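Local coordinates for protein 16S rRNA aminocarboxypropyltransferase (Vulcanisaeta distributa, PDB 5APG) that binds S-adenosylmethionine and probably transfers its 3-amino-3-carboxypropyl group to an N1-methylpseudouridine of 16S rRNA, completing that nucleotide's hypermodification, at residues K17-K22 with R134-G139; P94-A99 with Y108-I113. All coordinates share one frame; numbering follows the deposited sequence.

Contact 1 (K17-K22 with R134-G139); sequences KNTAIK and RLYKWG. With EEM ([(3S)-3-amino-4-hydroxy-4-oxo-butyl]-[[(2S,3S,4R,5R)-5-(6-aminopurin-9-yl)-3,4-dihydroxy-oxolan-2-yl]methyl]-methyl-selanium), chain D.
The N-terminal end of helix 19-25 forms part of the S-adenosylmethionine site, and its first turn packs against the loop 134-139. Thr19 grips the amino-acid carboxylate of the bound selenium analogue of the cofactor with two bonds. Thr19 N reaches EEM OXT at 3.0 Å, with an N-H...acceptor angle of 166°. Thr19 OG1, set between backbone N and carbonyl carbon, donates to EEM O over a short 2.5 Å. Asn18 N-caps the helix: OD1 accepts from Ile21 N at 2.9 Å in the plane of its carbonyl, while ND2 turns to Asp70. A helix N-terminus meeting a carboxylate is likely to be electrostatically favourable. Away from the ligand, Lys22 is extended, CG anti to the backbone N, tip to tip with Tyr136. Lys22 NZ donates to Leu135 O at 2.8 Å and makes a cation-pi contact over one face of the Tyr136 ring, 4.0 Å from its centroid and 22° off the normal. Trp138 CZ2 lies 3.5 Å above the opposite face of the Tyr136 ring, toward its rim, so the ring has a neighbour on each face. Tyr136 OH touches Thr19 CA at 3.4 Å. Lys22 NZ also salt-bridges a MES molecule, probably from the crystallisation liquor. Helix 19-25 rests on strand 5-9 through Ala20 and Ile21 and meets helix 112-122 through Thr19, while the loop 134-139 joins helices 126-133 and 141-153.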
loop_
_atom_site.group_PDB
_atom_site.type_symbol
_atom_site.label_atom_id
_atom_site.label_comp_id
_atom_site.label_asym_id
_atom_site.label_seq_id
_atom_site.Cartn_x
_atom_site.Cartn_y
_atom_site.Cartn_z
ATOM N N LYS A 17 16.889 0.454 -6.573
ATOM C CA LYS A 17 16.361 -0.653 -5.782
ATOM C C LYS A 17 14.983 -0.319 -5.221
ATOM O O LYS A 17 14.381 -1.113 -4.500
ATOM C CB LYS A 17 17.326 -1.008 -4.650
ATOM C CG LYS A 17 18.668 -1.535 -5.132
ATOM C CD LYS A 17 19.562 -1.943 -3.973
ATOM C CE LYS A 17 20.796 -2.681 -4.467
ATOM N NZ LYS A 17 21.742 -2.999 -3.362
ATOM N N ASN A 18 14.491 0.863 -5.566
ATOM C CA ASN A 18 13.189 1.331 -5.111
ATOM C C ASN A 18 12.077 0.873 -6.057
ATOM O O ASN A 18 12.218 0.973 -7.276
ATOM C CB ASN A 18 13.212 2.855 -4.990
ATOM C CG ASN A 18 11.863 3.435 -4.661
ATOM O OD1 ASN A 18 11.101 3.807 -5.554
ATOM N ND2 ASN A 18 11.557 3.528 -3.374
ATOM N N THR A 19 10.972 0.366 -5.508
ATOM C CA THR A 19 9.939 -0.233 -6.355
ATOM C C THR A 19 9.018 0.821 -6.968
ATOM O O THR A 19 8.386 0.570 -7.995
ATOM C CB THR A 19 9.082 -1.277 -5.592
ATOM O OG1 THR A 19 8.271 -0.637 -4.595
ATOM C CG2 THR A 19 9.973 -2.329 -4.932
ATOM N N ALA A 20 8.949 1.997 -6.352
ATOM C CA ALA A 20 8.127 3.081 -6.886
ATOM C C ALA A 20 8.730 3.623 -8.180
ATOM O O ALA A 20 8.008 3.918 -9.133
ATOM C CB ALA A 20 7.970 4.197 -5.862
ATOM N N ILE A 21 10.052 3.753 -8.205
ATOM C CA ILE A 21 10.759 4.192 -9.404
ATOM C C ILE A 21 10.447 3.268 -10.582
ATOM O O ILE A 21 10.252 3.723 -11.713
ATOM C CB ILE A 21 12.286 4.245 -9.165
ATOM C CG1 ILE A 21 12.640 5.399 -8.224
ATOM C CG2 ILE A 21 13.038 4.393 -10.475
ATOM C CD1 ILE A 21 12.241 6.761 -8.748
ATOM N N LYS A 22 10.370 1.970 -10.308
ATOM C CA LYS A 22 10.070 0.994 -11.351
ATOM C C LYS A 22 8.622 1.100 -11.836
ATOM O O LYS A 22 8.364 1.007 -13.034
ATOM C CB LYS A 22 10.361 -0.423 -10.855
ATOM C CG LYS A 22 10.681 -1.399 -11.976
ATOM C CD LYS A 22 11.196 -2.714 -11.423
ATOM C CE LYS A 22 11.618 -3.641 -12.538
ATOM N NZ LYS A 22 12.136 -4.949 -12.031
ATOM N N ARG A 134 4.002 -8.358 -11.951
ATOM C CA ARG A 134 4.869 -9.084 -12.872
ATOM C C ARG A 134 6.156 -8.311 -13.198
ATOM O O ARG A 134 7.066 -8.855 -13.811
ATOM C CB ARG A 134 4.097 -9.438 -14.148
ATOM C CG ARG A 134 3.138 -10.617 -13.946
ATOM C CD ARG A 134 2.334 -10.944 -15.197
ATOM N NE ARG A 134 3.187 -11.368 -16.300
ATOM C CZ ARG A 134 2.742 -11.643 -17.524
ATOM N NH1 ARG A 134 1.447 -11.553 -17.797
ATOM N NH2 ARG A 134 3.593 -12.018 -18.472
ATOM N N LEU A 135 6.248 -7.058 -12.750
ATOM C CA LEU A 135 7.489 -6.289 -12.879
ATOM C C LEU A 135 8.639 -6.874 -12.051
ATOM O O LEU A 135 9.800 -6.527 -12.267
ATOM C CB LEU A 135 7.265 -4.828 -12.478
ATOM C CG LEU A 135 6.405 -3.987 -13.424
ATOM C CD1 LEU A 135 6.324 -2.549 -12.925
ATOM C CD2 LEU A 135 6.962 -4.043 -14.843
ATOM N N TYR A 136 8.314 -7.747 -11.099
ATOM C CA TYR A 136 9.334 -8.468 -10.334
ATOM C C TYR A 136 9.094 -9.971 -10.437
ATOM O O TYR A 136 7.955 -10.414 -10.560
ATOM C CB TYR A 136 9.339 -8.022 -8.862
ATOM C CG TYR A 136 9.878 -6.621 -8.658
ATOM C CD1 TYR A 136 11.246 -6.392 -8.534
ATOM C CD2 TYR A 136 9.022 -5.527 -8.604
ATOM C CE1 TYR A 136 11.745 -5.110 -8.357
ATOM C CE2 TYR A 136 9.511 -4.242 -8.424
ATOM C CZ TYR A 136 10.873 -4.041 -8.300
ATOM O OH TYR A 136 11.357 -2.765 -8.128
ATOM N N LYS A 137 10.159 -10.760 -10.396
ATOM C CA LYS A 137 9.981 -12.200 -10.521
ATOM C C LYS A 137 9.203 -12.744 -9.321
ATOM O O LYS A 137 8.438 -13.698 -9.460
ATOM C CB LYS A 137 11.326 -12.917 -10.671
ATOM C CG LYS A 137 12.214 -12.921 -9.437
ATOM C CD LYS A 137 13.370 -13.894 -9.641
ATOM C CE LYS A 137 14.497 -13.672 -8.648
ATOM N NZ LYS A 137 15.670 -14.539 -8.970
ATOM N N TRP A 138 9.374 -12.112 -8.159
ATOM C CA TRP A 138 8.701 -12.538 -6.927
ATOM C C TRP A 138 7.304 -11.928 -6.786
ATOM O O TRP A 138 6.547 -12.281 -5.877
ATOM C CB TRP A 138 9.550 -12.172 -5.699
ATOM C CG TRP A 138 10.001 -10.732 -5.690
ATOM C CD1 TRP A 138 11.223 -10.252 -6.076
ATOM C CD2 TRP A 138 9.230 -9.591 -5.292
ATOM N NE1 TRP A 138 11.258 -8.885 -5.942
ATOM C CE2 TRP A 138 10.048 -8.454 -5.460
ATOM C CE3 TRP A 138 7.927 -9.420 -4.807
ATOM C CZ2 TRP A 138 9.606 -7.166 -5.166
ATOM C CZ3 TRP A 138 7.490 -8.140 -4.510
ATOM C CH2 TRP A 138 8.327 -7.029 -4.691
ATOM N N GLY A 139 6.970 -11.006 -7.680
ATOM C CA GLY A 139 5.715 -10.269 -7.611
ATOM C C GLY A 139 4.431 -11.086 -7.549
ATOM O O GLY A 139 3.641 -10.923 -6.619
HETATM C C2 EEM D . -0.874 1.142 3.636
HETATM N N3 EEM D . 0.068 1.485 2.811
HETATM C C4 EEM D . 1.151 0.738 2.694
HETATM C "C1'" EEM D . 2.554 1.834 0.908
HETATM C "C2'" EEM D . 2.739 3.172 1.666
HETATM C "C3'" EEM D . 4.109 3.190 1.895
HETATM C "C4'" EEM D . 4.756 2.616 0.866
HETATM C "C5'" EEM D . 5.924 1.783 1.247
HETATM O O EEM D . 9.111 -0.308 -2.263
HETATM C C EEM D . 10.145 0.107 -1.819
HETATM O OXT EEM D . 11.087 0.337 -2.557
HETATM C CA EEM D . 10.282 0.399 -0.341
HETATM N N EEM D . 11.662 0.686 -0.068
HETATM C CB EEM D . 9.378 1.590 -0.059
HETATM C CG EEM D . 9.096 1.832 1.410
HETATM SE SE EEM D . 7.459 2.923 1.641
HETATM C CE EEM D . 7.248 3.435 3.497
HETATM O "O4'" EEM D . 3.666 1.548 0.368
HETATM O "O3'" EEM D . 4.596 4.529 2.299
HETATM O "O2'" EEM D . 2.424 4.139 0.658
HETATM N N9 EEM D . 2.269 0.817 1.958
HETATM C C8 EEM D . 3.000 -0.231 2.283
HETATM N N7 EEM D . 2.412 -0.965 3.199
HETATM C C5 EEM D . 1.231 -0.391 3.485
HETATM N N1 EEM D . -0.848 0.080 4.413
HETATM C C6 EEM D . 0.177 -0.720 4.384
HETATM N N6 EEM D . 0.244 -1.856 5.214
#

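Contact 2 (P94-A99 with Y108-I113). With EEM ([(3S)-3-amino-4-hydroxy-4-oxo-butyl]-[[(2S,3S,4R,5R)-5-(6-aminopurin-9-yl)-3,4-dihydroxy-oxolan-2-yl]methyl]-methyl-selanium), chain D.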
loop_
_atom_site.group_PDB
_atom_site.type_symbol
_atom_site.label_atom_id
_atom_site.label_comp_id
_atom_site.label_asym_id
_atom_site.label_seq_id
_atom_site.Cartn_x
_atom_site.Cartn_y
_atom_site.Cartn_z
ATOM N N PRO A 94 -5.570 -3.659 4.436
ATOM C CA PRO A 94 -5.835 -4.796 5.316
ATOM C C PRO A 94 -4.589 -5.661 5.412
ATOM O O PRO A 94 -3.718 -5.592 4.536
ATOM C CB PRO A 94 -6.990 -5.534 4.623
ATOM C CG PRO A 94 -6.998 -5.034 3.235
ATOM C CD PRO A 94 -6.479 -3.629 3.279
ATOM N N LEU A 95 -4.511 -6.469 6.460
ATOM C CA LEU A 95 -3.290 -7.186 6.792
ATOM C C LEU A 95 -2.901 -8.205 5.728
ATOM O O LEU A 95 -3.672 -9.113 5.406
ATOM C CB LEU A 95 -3.445 -7.881 8.145
ATOM C CG LEU A 95 -2.152 -8.509 8.664
ATOM C CD1 LEU A 95 -1.136 -7.428 9.001
ATOM C CD2 LEU A 95 -2.438 -9.378 9.864
ATOM N N LEU A 96 -1.692 -8.051 5.197
ATOM C CA LEU A 96 -1.182 -8.932 4.157
ATOM C C LEU A 96 0.260 -9.313 4.461
ATOM O O LEU A 96 0.937 -8.651 5.249
ATOM C CB LEU A 96 -1.283 -8.260 2.784
ATOM C CG LEU A 96 -2.711 -8.047 2.273
ATOM C CD1 LEU A 96 -2.764 -6.936 1.224
ATOM C CD2 LEU A 96 -3.280 -9.344 1.708
ATOM N N ILE A 97 0.719 -10.386 3.833
ATOM C CA ILE A 97 2.064 -10.890 4.051
ATOM C C ILE A 97 2.970 -10.457 2.900
ATOM O O ILE A 97 2.621 -10.635 1.735
ATOM C CB ILE A 97 2.057 -12.426 4.172
ATOM C CG1 ILE A 97 1.093 -12.872 5.278
ATOM C CG2 ILE A 97 3.451 -12.954 4.427
ATOM C CD1 ILE A 97 1.386 -12.250 6.629
ATOM N N ALA A 98 4.125 -9.884 3.225
ATOM C CA ALA A 98 5.064 -9.425 2.201
ATOM C C ALA A 98 5.679 -10.603 1.454
ATOM O O ALA A 98 5.938 -11.654 2.042
ATOM C CB ALA A 98 6.163 -8.562 2.828
ATOM N N ALA A 99 5.908 -10.421 0.157
ATOM C CA ALA A 99 6.518 -11.455 -0.670
ATOM C C ALA A 99 7.884 -11.035 -1.209
ATOM O O ALA A 99 8.579 -11.838 -1.828
ATOM C CB ALA A 99 5.597 -11.817 -1.825
ATOM N N TYR A 108 2.144 -6.990 7.068
ATOM C CA TYR A 108 1.808 -5.562 7.027
ATOM C C TYR A 108 2.821 -4.657 6.335
ATOM O O TYR A 108 2.433 -3.727 5.627
ATOM C CB TYR A 108 1.570 -5.032 8.445
ATOM C CG TYR A 108 0.802 -3.727 8.476
ATOM C CD1 TYR A 108 -0.495 -3.655 7.985
ATOM C CD2 TYR A 108 1.373 -2.570 8.991
ATOM C CE1 TYR A 108 -1.208 -2.473 8.010
ATOM C CE2 TYR A 108 0.665 -1.375 9.020
ATOM C CZ TYR A 108 -0.623 -1.335 8.520
ATOM O OH TYR A 108 -1.338 -0.161 8.543
ATOM N N ILE A 109 4.108 -4.901 6.548
ATOM C CA ILE A 109 5.135 -4.008 6.022
ATOM C C ILE A 109 5.453 -4.348 4.566
ATOM O O ILE A 109 6.320 -5.173 4.288
ATOM C CB ILE A 109 6.421 -4.078 6.872
ATOM C CG1 ILE A 109 6.100 -3.814 8.350
ATOM C CG2 ILE A 109 7.468 -3.104 6.351
ATOM C CD1 ILE A 109 5.416 -2.483 8.607
ATOM N N LEU A 110 4.746 -3.701 3.640
ATOM C CA LEU A 110 4.859 -4.035 2.224
ATOM C C LEU A 110 5.733 -3.051 1.456
ATOM O O LEU A 110 5.897 -1.904 1.866
ATOM C CB LEU A 110 3.469 -4.081 1.577
ATOM C CG LEU A 110 2.408 -4.920 2.299
ATOM C CD1 LEU A 110 1.091 -4.895 1.531
ATOM C CD2 LEU A 110 2.893 -6.355 2.497
ATOM N N SER A 111 6.283 -3.507 0.334
ATOM C CA SER A 111 6.936 -2.601 -0.601
ATOM C C SER A 111 5.875 -1.723 -1.251
ATOM O O SER A 111 4.686 -2.045 -1.219
ATOM C CB SER A 111 7.717 -3.371 -1.668
ATOM O OG SER A 111 6.845 -4.064 -2.554
ATOM N N THR A 112 6.302 -0.607 -1.829
ATOM C CA THR A 112 5.368 0.296 -2.481
ATOM C C THR A 112 4.615 -0.429 -3.602
ATOM O O THR A 112 3.404 -0.264 -3.749
ATOM C CB THR A 112 6.092 1.539 -3.030
ATOM O OG1 THR A 112 6.659 2.272 -1.936
ATOM C CG2 THR A 112 5.119 2.448 -3.787
ATOM N N ILE A 113 5.315 -1.263 -4.369
ATOM C CA ILE A 113 4.664 -1.931 -5.494
ATOM C C ILE A 113 3.660 -2.985 -5.012
ATOM O O ILE A 113 2.604 -3.160 -5.620
ATOM C CB ILE A 113 5.700 -2.576 -6.473
ATOM C CG1 ILE A 113 4.998 -3.053 -7.741
ATOM C CG2 ILE A 113 6.467 -3.734 -5.829
ATOM C CD1 ILE A 113 5.943 -3.353 -8.908
HETATM C C2 EEM D . -0.874 1.142 3.636
HETATM N N3 EEM D . 0.068 1.485 2.811
HETATM C C4 EEM D . 1.151 0.738 2.694
HETATM C "C1'" EEM D . 2.554 1.834 0.908
HETATM C "C2'" EEM D . 2.739 3.172 1.666
HETATM C "C3'" EEM D . 4.109 3.190 1.895
HETATM C "C4'" EEM D . 4.756 2.616 0.866
HETATM C "C5'" EEM D . 5.924 1.783 1.247
HETATM O O EEM D . 9.111 -0.308 -2.263
HETATM C C EEM D . 10.145 0.107 -1.819
HETATM O OXT EEM D . 11.087 0.337 -2.557
HETATM C CA EEM D . 10.282 0.399 -0.341
HETATM N N EEM D . 11.662 0.686 -0.068
HETATM C CB EEM D . 9.378 1.590 -0.059
HETATM C CG EEM D . 9.096 1.832 1.410
HETATM SE SE EEM D . 7.459 2.923 1.641
HETATM C CE EEM D . 7.248 3.435 3.497
HETATM O "O4'" EEM D . 3.666 1.548 0.368
HETATM O "O3'" EEM D . 4.596 4.529 2.299
HETATM O "O2'" EEM D . 2.424 4.139 0.658
HETATM N N9 EEM D . 2.269 0.817 1.958
HETATM C C8 EEM D . 3.000 -0.231 2.283
HETATM N N7 EEM D . 2.412 -0.965 3.199
HETATM C C5 EEM D . 1.231 -0.391 3.485
HETATM N N1 EEM D . -0.848 0.080 4.413
HETATM C C6 EEM D . 0.177 -0.720 4.384
HETATM N N6 EEM D . 0.244 -1.856 5.214
#
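Over one face of the Tyr108 ring sits the adenine amino group, EEM N6, 3.2 Å above the plane and displaced toward the rim, nearest CE1. Leu95 CD1 approaches the ring obliquely and touches Tyr108 CB at 3.7 Å, the two side chains crossing at about a right angle. The ring is presented by a CG anti to the backbone N (chi1 -161°), and its hydroxyl is tied to Pro47 O. EEM N6 also donates to Tyr108 O at 2.9 Å, so one residue both covers the amino group and accepts its hydrogen bond. An alanine here would remove the ring over N6, its oblique contact with Leu95 CD1 and the hydroxyl bond to Pro47 O, and would probably weaken the hold on the adenine amino group, although the backbone O could remain as acceptor. Between the segments, Tyr108 N donates to Leu96 O at 2.7 Å, almost along the C=O axis and nearly straight at 174°. Leu110 packs on 94-99: its CD2 lies 4.0 Å from Ala98 CB and its CD1 faces Leu96 CB. Leu110 CB lies 3.7 Å from EEM N7 of the adenine. At the start of helix 112-122, N-capped by Ser111, Thr112 N donates to EEM O at 2.9 Å. A loop backbone bonding adenine and a helix N-terminus bonding carboxylate, both following strand 89-91, form part of the cofactor site of this SPOUT-fold enzyme.

In the fold
Each contact gives one of its segments, 17-22 and 108-113, to the same cofactor site, with centres about 13 Å apart, but they differ in depth. Contact 2, whose centre lies about 7 Å from the centre of the chain, is buried and largely apolar, with one backbone hydrogen bond across its segments. Contact 1, whose centre lies about 14 Å from that of the chain, is only partly buried, and a lysine carries its charged and cation-pi interactions. They meet at Ile113 of helix 112-122, whose N probably donates to Thr19 OG1 (3.0 Å) and whose CD1 packs on Tyr136 CE2 of the loop 134-139. Both contacts bond the carboxylate, whereas, of the two, contact 2 meets the adenine. Along the chain, 94-113 is nested within the span closed by contact 1.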